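Local coordinates for CYCLIN domain-containing protein (Chaetomium thermophilum, PDB 6Z3U) that probably regulates a cyclin-dependent serine/threonine kinase, as the cyclin H-type subunit of the CAK complex, at residues A[79-84]-A[351-356]; A[111-116]-A[183-188]; A[241-246]-A[327-332]. All coordinates share one frame; numbering follows the deposited sequence.

How the interactions relate
Interaction 1 closes the longest loop along the chain of the three: its two segments, 79-84 and 351-356, enclose both other contacts in sequence, while interactions 2 and 3 follow one another in series. In space the three are separate. The centre of interaction 1 lies about 28 Å from that of interaction 2 and about 30 Å from that of interaction 3, whereas interactions 2 and 3 have centres about 18 Å apart and nearest atoms about 6 Å apart. Together they contrast aliphatic packing of a lysine stem, a buried histidine-threonine hydrogen bond and apolar helix packing. Other chains of the assembly pack beside two of them: the kinase chain on L183 and D184 of interaction 2, and the RING-type chain on L241 of interaction 3.

Interaction 1. Residues A[79-84]-A[351-356]; sequences EFLTPA and QPIRKK
The Q351 side chain, at the start of 351-356, accepts a weak bond at OE1 from R354 NH2. P352, which has no backbone N-H to give, lies where helix 343-358 is kinked. The first residue to meet the other segment is I353. Its CG2 methyl, anti to the backbone N, lies 3.7 Å from CD2 of L81, and the two branched side chains cross obliquely. L81 and I353 both touch L89 of helix 83-103, so the leucine packs with residues of two helices; E85 is a further neighbour of I353.

K356, one turn further on, carries the largest share of any residue. CG stands anti to the backbone N (chi1 -171°), and a bend at chi3 (-73°) turns the end of the chain aside. Its methylenes lie across the incoming loop: CD rests 3.5 Å from CD2 of L81, and CG comes 3.4 Å from the carbonyl O of E79. The E79 side chain, extended beyond CG, crosses the lysine at about a right angle, with OE2 4.0 Å from K356 CE. E79 OE2 and K356 NZ are 4.3 Å apart, beyond a salt bridge. The ammonium instead pairs with OE2 of E85, the same oxygen that accepts a hydrogen bond from the backbone N of T82, the N-cap residue of helix 83-103.

The lysine thus divides its labour: its aliphatic stem packs obliquely against CD2 of buried L81, while its charge engages E85 at the helix start. E79 probably adds a weaker, through-space attraction, and the contact ties the lead-in to helix 83-103 to the distant helix 343-358.

Interaction 2. Residues A[111-116]-A[183-188]; sequences KATAAT and LDVKHP
The imidazole of H187 presents one face to the CB methyl of A112, which sits over the ring, offset toward its rim. This is a CH-pi contact: A112 CB is 3.5 Å from the centroid of the H187 ring, 26° off the ring normal. H187 CG stands anti to its carbonyl carbon (chi1 -57°), directing the ring onto helix 108-124.

At the ring edge NE2 donates to T113 OG1 over 2.7 Å. The acceptor oxygen is almost exactly in the ring plane (1° out of it), and the threonine side chain meets the histidine at about a right angle. T113 OG1 has three hydrogen-bond partners; as it accepts from H187, its single proton must be shared or alternate between E109 O and E147 OE2, unless the carboxylate is itself protonated. The second ring nitrogen, ND1, is hydrogen-bonded to the hydroxyl of Y231, whose side chain packs on A112 and T116 as well.

One turn along the helix, T116 and V185 reach tip to tip, with T116 CG2 3.8 Å from V185 CG1. The T116 hydroxyl turns back into its own helix and donates to A112 O over 2.7 Å, approaching above the carbonyl plane; that oxygen also receives the backbone bond from T116 N.

Both imidazole nitrogens are therefore satisfied, which fixes the ring's rotation. The neutral form would leave ND1 to accept from Y231; the nearby E147 carboxylate might instead favour some protonation. Either way, the bond joins helix 108-124 to the loop leading into helix 189-200, consistent with a contact between the two cyclin repeats.

Interaction 3. Residues A[241-246]-A[327-332]; sequences LAALSL and DMLSKE
Apolar packing carries the contact of 241-246 with 327-332, and L329 is its centre. One methyl, CD2, rests against the neighbouring helix between two alanines: it lies 4.2 Å from CB of A242 and 4.4 Å from CB of A243. The backbone is close as well, with A243 N 4.1 Å from L329 CD2, since the small alanine side chains let the leucine tip approach the helix surface itself. L246, one turn beyond A242, meets the stem of L329. Its CG is anti to the carbonyl carbon (chi1 -69°), and CD1 comes to 3.9 Å from CB of L329, so that the two leucines cross obliquely, methyl against stem. The other methyl of L246, CD2, lies 4.4 Å from CB of S330 at the margin of the contact.

The polar bonds nearby are local. The hydroxyl of S330 folds back to donate to D327 O over 2.8 Å, approaching from above the carbonyl plane at a C=O...donor angle of 122°, while its CB lies beside L246 CD2. Just beyond, E332 N bonds to L329 O. Between the two helices, S245 O is hydrogen-bonded to R326, which also touches L246.

Other parts of the fold and the assembly complete the surroundings. I220 of helix 207-221 packs on both A243 and L246, A230 lies against L329, and L58 of the RING-type chain packs on L241 nearby. One leucine tip on two alanines and a second leucine crossing its stem are consistent with the all-helical packing of the C-terminal cyclin repeat.

Interaction 1. Residues A[79-84]-A[351-356]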
loop_
_atom_site.group_PDB
_atom_site.type_symbol
_atom_site.label_atom_id
_atom_site.label_comp_id
_atom_site.label_asym_id
_atom_site.label_seq_id
_atom_site.Cartn_x
_atom_site.Cartn_y
_atom_site.Cartn_z
ATOM N N GLU A 79 -10.362 -40.755 1.259
ATOM C CA GLU A 79 -9.143 -40.488 0.508
ATOM C C GLU A 79 -8.888 -38.986 0.480
ATOM O O GLU A 79 -9.707 -38.224 -0.042
ATOM C CB GLU A 79 -9.258 -41.034 -0.914
ATOM C CG GLU A 79 -9.755 -42.463 -1.002
ATOM C CD GLU A 79 -10.013 -42.889 -2.433
ATOM O OE1 GLU A 79 -10.839 -43.804 -2.646
ATOM O OE2 GLU A 79 -9.395 -42.296 -3.345
ATOM N N PHE A 80 -7.761 -38.560 1.043
ATOM C CA PHE A 80 -7.407 -37.148 1.080
ATOM C C PHE A 80 -6.689 -36.748 -0.204
ATOM O O PHE A 80 -6.037 -37.567 -0.855
ATOM C CB PHE A 80 -6.527 -36.857 2.295
ATOM C CG PHE A 80 -7.215 -37.104 3.608
ATOM C CD1 PHE A 80 -8.001 -36.127 4.195
ATOM C CD2 PHE A 80 -7.079 -38.322 4.251
ATOM C CE1 PHE A 80 -8.636 -36.360 5.399
ATOM C CE2 PHE A 80 -7.710 -38.559 5.456
ATOM C CZ PHE A 80 -8.489 -37.577 6.030
ATOM N N LEU A 81 -6.811 -35.471 -0.561
ATOM C CA LEU A 81 -6.191 -34.970 -1.782
ATOM C C LEU A 81 -4.671 -35.051 -1.701
ATOM O O LEU A 81 -4.078 -34.864 -0.635
ATOM C CB LEU A 81 -6.621 -33.525 -2.041
ATOM C CG LEU A 81 -8.070 -33.270 -2.457
ATOM C CD1 LEU A 81 -8.237 -31.830 -2.912
ATOM C CD2 LEU A 81 -8.493 -34.221 -3.568
ATOM N N THR A 82 -4.040 -35.334 -2.848
ATOM C CA THR A 82 -2.590 -35.316 -2.949
ATOM C C THR A 82 -2.099 -33.872 -3.065
ATOM O O THR A 82 -2.789 -33.022 -3.635
ATOM C CB THR A 82 -2.135 -36.106 -4.175
ATOM O OG1 THR A 82 -3.139 -37.064 -4.531
ATOM C CG2 THR A 82 -0.832 -36.837 -3.911
ATOM N N PRO A 83 -0.911 -33.563 -2.527
ATOM C CA PRO A 83 -0.380 -32.197 -2.687
ATOM C C PRO A 83 -0.432 -31.689 -4.120
ATOM O O PRO A 83 -0.716 -30.508 -4.342
ATOM C CB PRO A 83 1.063 -32.331 -2.178
ATOM C CG PRO A 83 1.001 -33.430 -1.170
ATOM C CD PRO A 83 -0.049 -34.395 -1.666
ATOM N N ALA A 84 -0.166 -32.555 -5.102
ATOM C CA ALA A 84 -0.260 -32.146 -6.500
ATOM C C ALA A 84 -1.706 -31.883 -6.900
ATOM O O ALA A 84 -1.994 -30.902 -7.596
ATOM C CB ALA A 84 0.360 -33.214 -7.403
ATOM N N GLN A 351 -13.120 -32.334 -12.252
ATOM C CA GLN A 351 -14.279 -32.876 -11.547
ATOM C C GLN A 351 -13.921 -34.055 -10.653
ATOM O O GLN A 351 -14.378 -34.084 -9.496
ATOM C CB GLN A 351 -15.366 -33.251 -12.560
ATOM C CG GLN A 351 -16.655 -33.723 -11.913
ATOM C CD GLN A 351 -17.228 -32.693 -10.955
ATOM O OE1 GLN A 351 -17.385 -31.522 -11.303
ATOM N NE2 GLN A 351 -17.525 -33.124 -9.733
ATOM N N PRO A 352 -13.152 -35.051 -11.101
ATOM C CA PRO A 352 -12.745 -36.121 -10.176
ATOM C C PRO A 352 -12.153 -35.599 -8.877
ATOM O O PRO A 352 -12.418 -36.157 -7.806
ATOM C CB PRO A 352 -11.708 -36.913 -10.983
ATOM C CG PRO A 352 -11.901 -36.524 -12.419
ATOM C CD PRO A 352 -12.894 -35.403 -12.507
ATOM N N ILE A 353 -11.357 -34.531 -8.945
ATOM C CA ILE A 353 -10.702 -34.020 -7.746
ATOM C C ILE A 353 -11.724 -33.378 -6.819
ATOM O O ILE A 353 -11.689 -33.580 -5.600
ATOM C CB ILE A 353 -9.585 -33.030 -8.124
ATOM C CG1 ILE A 353 -8.719 -33.583 -9.260
ATOM C CG2 ILE A 353 -8.719 -32.722 -6.911
ATOM C CD1 ILE A 353 -8.168 -34.973 -9.008
ATOM N N ARG A 354 -12.653 -32.598 -7.377
ATOM C CA ARG A 354 -13.685 -31.980 -6.551
ATOM C C ARG A 354 -14.521 -33.024 -5.820
ATOM O O ARG A 354 -14.951 -32.781 -4.687
ATOM C CB ARG A 354 -14.572 -31.078 -7.414
ATOM C CG ARG A 354 -13.780 -30.039 -8.202
ATOM C CD ARG A 354 -14.658 -29.065 -8.987
ATOM N NE ARG A 354 -15.554 -28.285 -8.133
ATOM C CZ ARG A 354 -16.880 -28.411 -8.098
ATOM N NH1 ARG A 354 -17.589 -27.645 -7.279
ATOM N NH2 ARG A 354 -17.505 -29.278 -8.886
ATOM N N LYS A 355 -14.758 -34.188 -6.436
ATOM C CA LYS A 355 -15.501 -35.232 -5.735
ATOM C C LYS A 355 -14.669 -35.854 -4.618
ATOM O O LYS A 355 -15.200 -36.172 -3.548
ATOM C CB LYS A 355 -15.965 -36.324 -6.699
ATOM C CG LYS A 355 -17.181 -37.078 -6.162
ATOM C CD LYS A 355 -17.533 -38.319 -6.970
ATOM C CE LYS A 355 -18.348 -37.995 -8.205
ATOM N NZ LYS A 355 -18.646 -39.231 -8.982
ATOM N N LYS A 356 -13.368 -36.041 -4.848
ATOM C CA LYS A 356 -12.511 -36.544 -3.779
ATOM C C LYS A 356 -12.456 -35.550 -2.628
ATOM O O LYS A 356 -12.403 -35.943 -1.457
ATOM C CB LYS A 356 -11.112 -36.841 -4.324
ATOM C CG LYS A 356 -10.206 -37.574 -3.343
ATOM C CD LYS A 356 -8.780 -37.716 -3.871
ATOM C CE LYS A 356 -8.684 -38.755 -4.979
ATOM N NZ LYS A 356 -7.266 -39.092 -5.301
#

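Interaction 2. Residues A[111-116]-A[183-188]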
loop_
_atom_site.group_PDB
_atom_site.type_symbol
_atom_site.label_atom_id
_atom_site.label_comp_id
_atom_site.label_asym_id
_atom_site.label_seq_id
_atom_site.Cartn_x
_atom_site.Cartn_y
_atom_site.Cartn_z
ATOM N N LYS A 111 -6.789 -7.487 -10.296
ATOM C CA LYS A 111 -6.746 -8.903 -10.645
ATOM C C LYS A 111 -5.484 -9.561 -10.106
ATOM O O LYS A 111 -5.541 -10.598 -9.437
ATOM C CB LYS A 111 -6.814 -9.069 -12.163
ATOM C CG LYS A 111 -8.071 -8.527 -12.809
ATOM C CD LYS A 111 -7.977 -8.622 -14.326
ATOM C CE LYS A 111 -9.204 -8.034 -14.996
ATOM N NZ LYS A 111 -8.872 -7.401 -16.301
ATOM N N ALA A 112 -4.326 -8.961 -10.388
ATOM C CA ALA A 112 -3.063 -9.566 -9.984
ATOM C C ALA A 112 -2.953 -9.660 -8.468
ATOM O O ALA A 112 -2.424 -10.644 -7.937
ATOM C CB ALA A 112 -1.896 -8.767 -10.562
ATOM N N THR A 113 -3.446 -8.645 -7.752
ATOM C CA THR A 113 -3.400 -8.682 -6.294
ATOM C C THR A 113 -4.356 -9.729 -5.738
ATOM O O THR A 113 -4.000 -10.479 -4.821
ATOM C CB THR A 113 -3.734 -7.306 -5.725
ATOM O OG1 THR A 113 -2.684 -6.387 -6.048
ATOM C CG2 THR A 113 -3.894 -7.378 -4.213
ATOM N N ALA A 114 -5.578 -9.789 -6.271
ATOM C CA ALA A 114 -6.535 -10.795 -5.822
ATOM C C ALA A 114 -6.005 -12.199 -6.071
ATOM O O ALA A 114 -6.092 -13.074 -5.201
ATOM C CB ALA A 114 -7.876 -10.592 -6.527
ATOM N N ALA A 115 -5.458 -12.439 -7.264
ATOM C CA ALA A 115 -4.903 -13.754 -7.567
ATOM C C ALA A 115 -3.759 -14.101 -6.624
ATOM O O ALA A 115 -3.670 -15.232 -6.133
ATOM C CB ALA A 115 -4.431 -13.799 -9.020
ATOM N N THR A 116 -2.875 -13.135 -6.351
ATOM C CA THR A 116 -1.744 -13.394 -5.467
ATOM C C THR A 116 -2.209 -13.701 -4.048
ATOM O O THR A 116 -1.687 -14.617 -3.401
ATOM C CB THR A 116 -0.787 -12.202 -5.473
ATOM O OG1 THR A 116 -0.309 -11.978 -6.806
ATOM C CG2 THR A 116 0.397 -12.460 -4.551
ATOM N N LEU A 183 -0.269 -6.751 2.708
ATOM C CA LEU A 183 -1.188 -6.213 1.713
ATOM C C LEU A 183 -0.489 -5.524 0.548
ATOM O O LEU A 183 -1.148 -5.226 -0.455
ATOM C CB LEU A 183 -2.156 -5.226 2.375
ATOM C CG LEU A 183 -3.392 -5.835 3.039
ATOM C CD1 LEU A 183 -3.031 -7.037 3.889
ATOM C CD2 LEU A 183 -4.103 -4.788 3.878
ATOM N N ASP A 184 0.814 -5.267 0.649
ATOM C CA ASP A 184 1.563 -4.576 -0.401
ATOM C C ASP A 184 2.146 -5.619 -1.347
ATOM O O ASP A 184 3.156 -6.258 -1.042
ATOM C CB ASP A 184 2.649 -3.687 0.199
ATOM C CG ASP A 184 3.642 -4.458 1.056
ATOM O OD1 ASP A 184 3.212 -5.331 1.840
ATOM O OD2 ASP A 184 4.856 -4.183 0.948
ATOM N N VAL A 185 1.504 -5.793 -2.502
ATOM C CA VAL A 185 1.943 -6.734 -3.523
ATOM C C VAL A 185 2.483 -5.942 -4.705
ATOM O O VAL A 185 1.888 -4.939 -5.118
ATOM C CB VAL A 185 0.803 -7.664 -3.978
ATOM C CG1 VAL A 185 1.356 -8.789 -4.837
ATOM C CG2 VAL A 185 0.045 -8.212 -2.779
ATOM N N LYS A 186 3.601 -6.402 -5.255
ATOM C CA LYS A 186 4.328 -5.682 -6.290
ATOM C C LYS A 186 4.128 -6.398 -7.615
ATOM O O LYS A 186 4.389 -7.601 -7.721
ATOM C CB LYS A 186 5.814 -5.585 -5.940
ATOM C CG LYS A 186 6.071 -4.884 -4.614
ATOM C CD LYS A 186 7.534 -4.936 -4.222
ATOM C CE LYS A 186 7.814 -4.037 -3.029
ATOM N NZ LYS A 186 7.411 -2.621 -3.274
ATOM N N HIS A 187 3.658 -5.663 -8.614
ATOM C CA HIS A 187 3.347 -6.225 -9.917
ATOM C C HIS A 187 4.279 -5.674 -10.988
ATOM O O HIS A 187 4.849 -4.589 -10.835
ATOM C CB HIS A 187 1.892 -5.919 -10.296
ATOM C CG HIS A 187 0.897 -6.406 -9.291
ATOM N ND1 HIS A 187 0.775 -7.736 -8.951
ATOM C CD2 HIS A 187 -0.020 -5.741 -8.549
ATOM C CE1 HIS A 187 -0.174 -7.870 -8.042
ATOM N NE2 HIS A 187 -0.674 -6.674 -7.782
ATOM N N PRO A 188 4.444 -6.391 -12.101
ATOM C CA PRO A 188 5.364 -5.937 -13.160
ATOM C C PRO A 188 4.706 -5.154 -14.291
ATOM O O PRO A 188 5.394 -4.852 -15.272
ATOM C CB PRO A 188 5.922 -7.264 -13.690
ATOM C CG PRO A 188 4.984 -8.367 -13.169
ATOM C CD PRO A 188 3.858 -7.695 -12.446
#

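Interaction 3. Residues A[241-246]-A[327-332]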
loop_
_atom_site.group_PDB
_atom_site.type_symbol
_atom_site.label_atom_id
_atom_site.label_comp_id
_atom_site.label_asym_id
_atom_site.label_seq_id
_atom_site.Cartn_x
_atom_site.Cartn_y
_atom_site.Cartn_z
ATOM N N LEU A 241 11.051 -8.549 -17.346
ATOM C CA LEU A 241 11.994 -8.811 -18.428
ATOM C C LEU A 241 11.735 -10.164 -19.079
ATOM O O LEU A 241 11.930 -10.320 -20.289
ATOM C CB LEU A 241 13.430 -8.738 -17.902
ATOM C CG LEU A 241 13.937 -7.352 -17.494
ATOM C CD1 LEU A 241 15.210 -7.468 -16.672
ATOM C CD2 LEU A 241 14.174 -6.480 -18.718
ATOM N N ALA A 242 11.281 -11.148 -18.298
ATOM C CA ALA A 242 11.017 -12.469 -18.859
ATOM C C ALA A 242 9.839 -12.436 -19.823
ATOM O O ALA A 242 9.905 -13.018 -20.912
ATOM C CB ALA A 242 10.764 -13.472 -17.734
ATOM N N ALA A 243 8.755 -11.752 -19.449
ATOM C CA ALA A 243 7.616 -11.635 -20.353
ATOM C C ALA A 243 7.999 -10.884 -21.620
ATOM O O ALA A 243 7.544 -11.228 -22.717
ATOM C CB ALA A 243 6.453 -10.939 -19.646
ATOM N N LEU A 244 8.838 -9.852 -21.490
ATOM C CA LEU A 244 9.327 -9.147 -22.671
ATOM C C LEU A 244 10.268 -10.028 -23.482
ATOM O O LEU A 244 10.251 -9.992 -24.718
ATOM C CB LEU A 244 10.021 -7.849 -22.255
ATOM C CG LEU A 244 10.716 -7.054 -23.364
ATOM C CD1 LEU A 244 9.735 -6.650 -24.456
ATOM C CD2 LEU A 244 11.399 -5.824 -22.782
ATOM N N SER A 245 11.099 -10.825 -22.803
ATOM C CA SER A 245 11.992 -11.734 -23.512
ATOM C C SER A 245 11.212 -12.740 -24.345
ATOM O O SER A 245 11.663 -13.138 -25.424
ATOM C CB SER A 245 12.898 -12.462 -22.518
ATOM O OG SER A 245 13.910 -13.190 -23.192
ATOM N N LEU A 246 10.045 -13.169 -23.856
ATOM C CA LEU A 246 9.203 -14.069 -24.633
ATOM C C LEU A 246 8.559 -13.350 -25.811
ATOM O O LEU A 246 8.374 -13.949 -26.877
ATOM C CB LEU A 246 8.130 -14.680 -23.733
ATOM C CG LEU A 246 8.635 -15.664 -22.677
ATOM C CD1 LEU A 246 7.639 -15.788 -21.538
ATOM C CD2 LEU A 246 8.899 -17.023 -23.301
ATOM N N ASP A 327 11.527 -19.760 -18.763
ATOM C CA ASP A 327 11.064 -21.130 -18.955
ATOM C C ASP A 327 9.848 -21.435 -18.088
ATOM O O ASP A 327 8.935 -22.150 -18.518
ATOM C CB ASP A 327 12.201 -22.107 -18.653
ATOM C CG ASP A 327 13.346 -21.997 -19.648
ATOM O OD1 ASP A 327 13.080 -21.735 -20.840
ATOM O OD2 ASP A 327 14.513 -22.166 -19.235
ATOM N N MET A 328 9.817 -20.904 -16.863
ATOM C CA MET A 328 8.661 -21.121 -15.998
ATOM C C MET A 328 7.401 -20.513 -16.601
ATOM O O MET A 328 6.325 -21.120 -16.553
ATOM C CB MET A 328 8.927 -20.538 -14.610
ATOM C CG MET A 328 7.779 -20.741 -13.633
ATOM S SD MET A 328 8.224 -20.399 -11.917
ATOM C CE MET A 328 7.786 -21.957 -11.148
ATOM N N LEU A 329 7.514 -19.312 -17.173
ATOM C CA LEU A 329 6.348 -18.648 -17.748
ATOM C C LEU A 329 5.849 -19.367 -18.995
ATOM O O LEU A 329 4.638 -19.440 -19.234
ATOM C CB LEU A 329 6.688 -17.195 -18.080
ATOM C CG LEU A 329 6.353 -16.149 -17.017
ATOM C CD1 LEU A 329 6.964 -16.512 -15.672
ATOM C CD2 LEU A 329 6.820 -14.773 -17.470
ATOM N N SER A 330 6.764 -19.899 -19.807
ATOM C CA SER A 330 6.373 -20.496 -21.078
ATOM C C SER A 330 5.392 -21.651 -20.912
ATOM O O SER A 330 4.642 -21.948 -21.849
ATOM C CB SER A 330 7.617 -20.982 -21.824
ATOM O OG SER A 330 8.192 -22.102 -21.172
ATOM N N LYS A 331 5.378 -22.308 -19.752
ATOM C CA LYS A 331 4.515 -23.466 -19.548
ATOM C C LYS A 331 3.048 -23.099 -19.365
ATOM O O LYS A 331 2.201 -24.001 -19.372
ATOM C CB LYS A 331 5.000 -24.260 -18.334
ATOM C CG LYS A 331 6.325 -24.977 -18.556
ATOM C CD LYS A 331 6.860 -25.594 -17.272
ATOM C CE LYS A 331 7.238 -24.516 -16.267
ATOM N NZ LYS A 331 7.985 -25.050 -15.096
ATOM N N GLU A 332 2.720 -21.817 -19.199
ATOM C CA GLU A 332 1.339 -21.381 -19.018
ATOM C C GLU A 332 1.141 -20.029 -19.709
ATOM O O GLU A 332 0.854 -19.007 -19.092
ATOM C CB GLU A 332 0.984 -21.315 -17.534
ATOM C CG GLU A 332 -0.419 -21.806 -17.204
ATOM C CD GLU A 332 -0.626 -23.278 -17.529
ATOM O OE1 GLU A 332 0.223 -24.105 -17.132
ATOM O OE2 GLU A 332 -1.642 -23.610 -18.178
#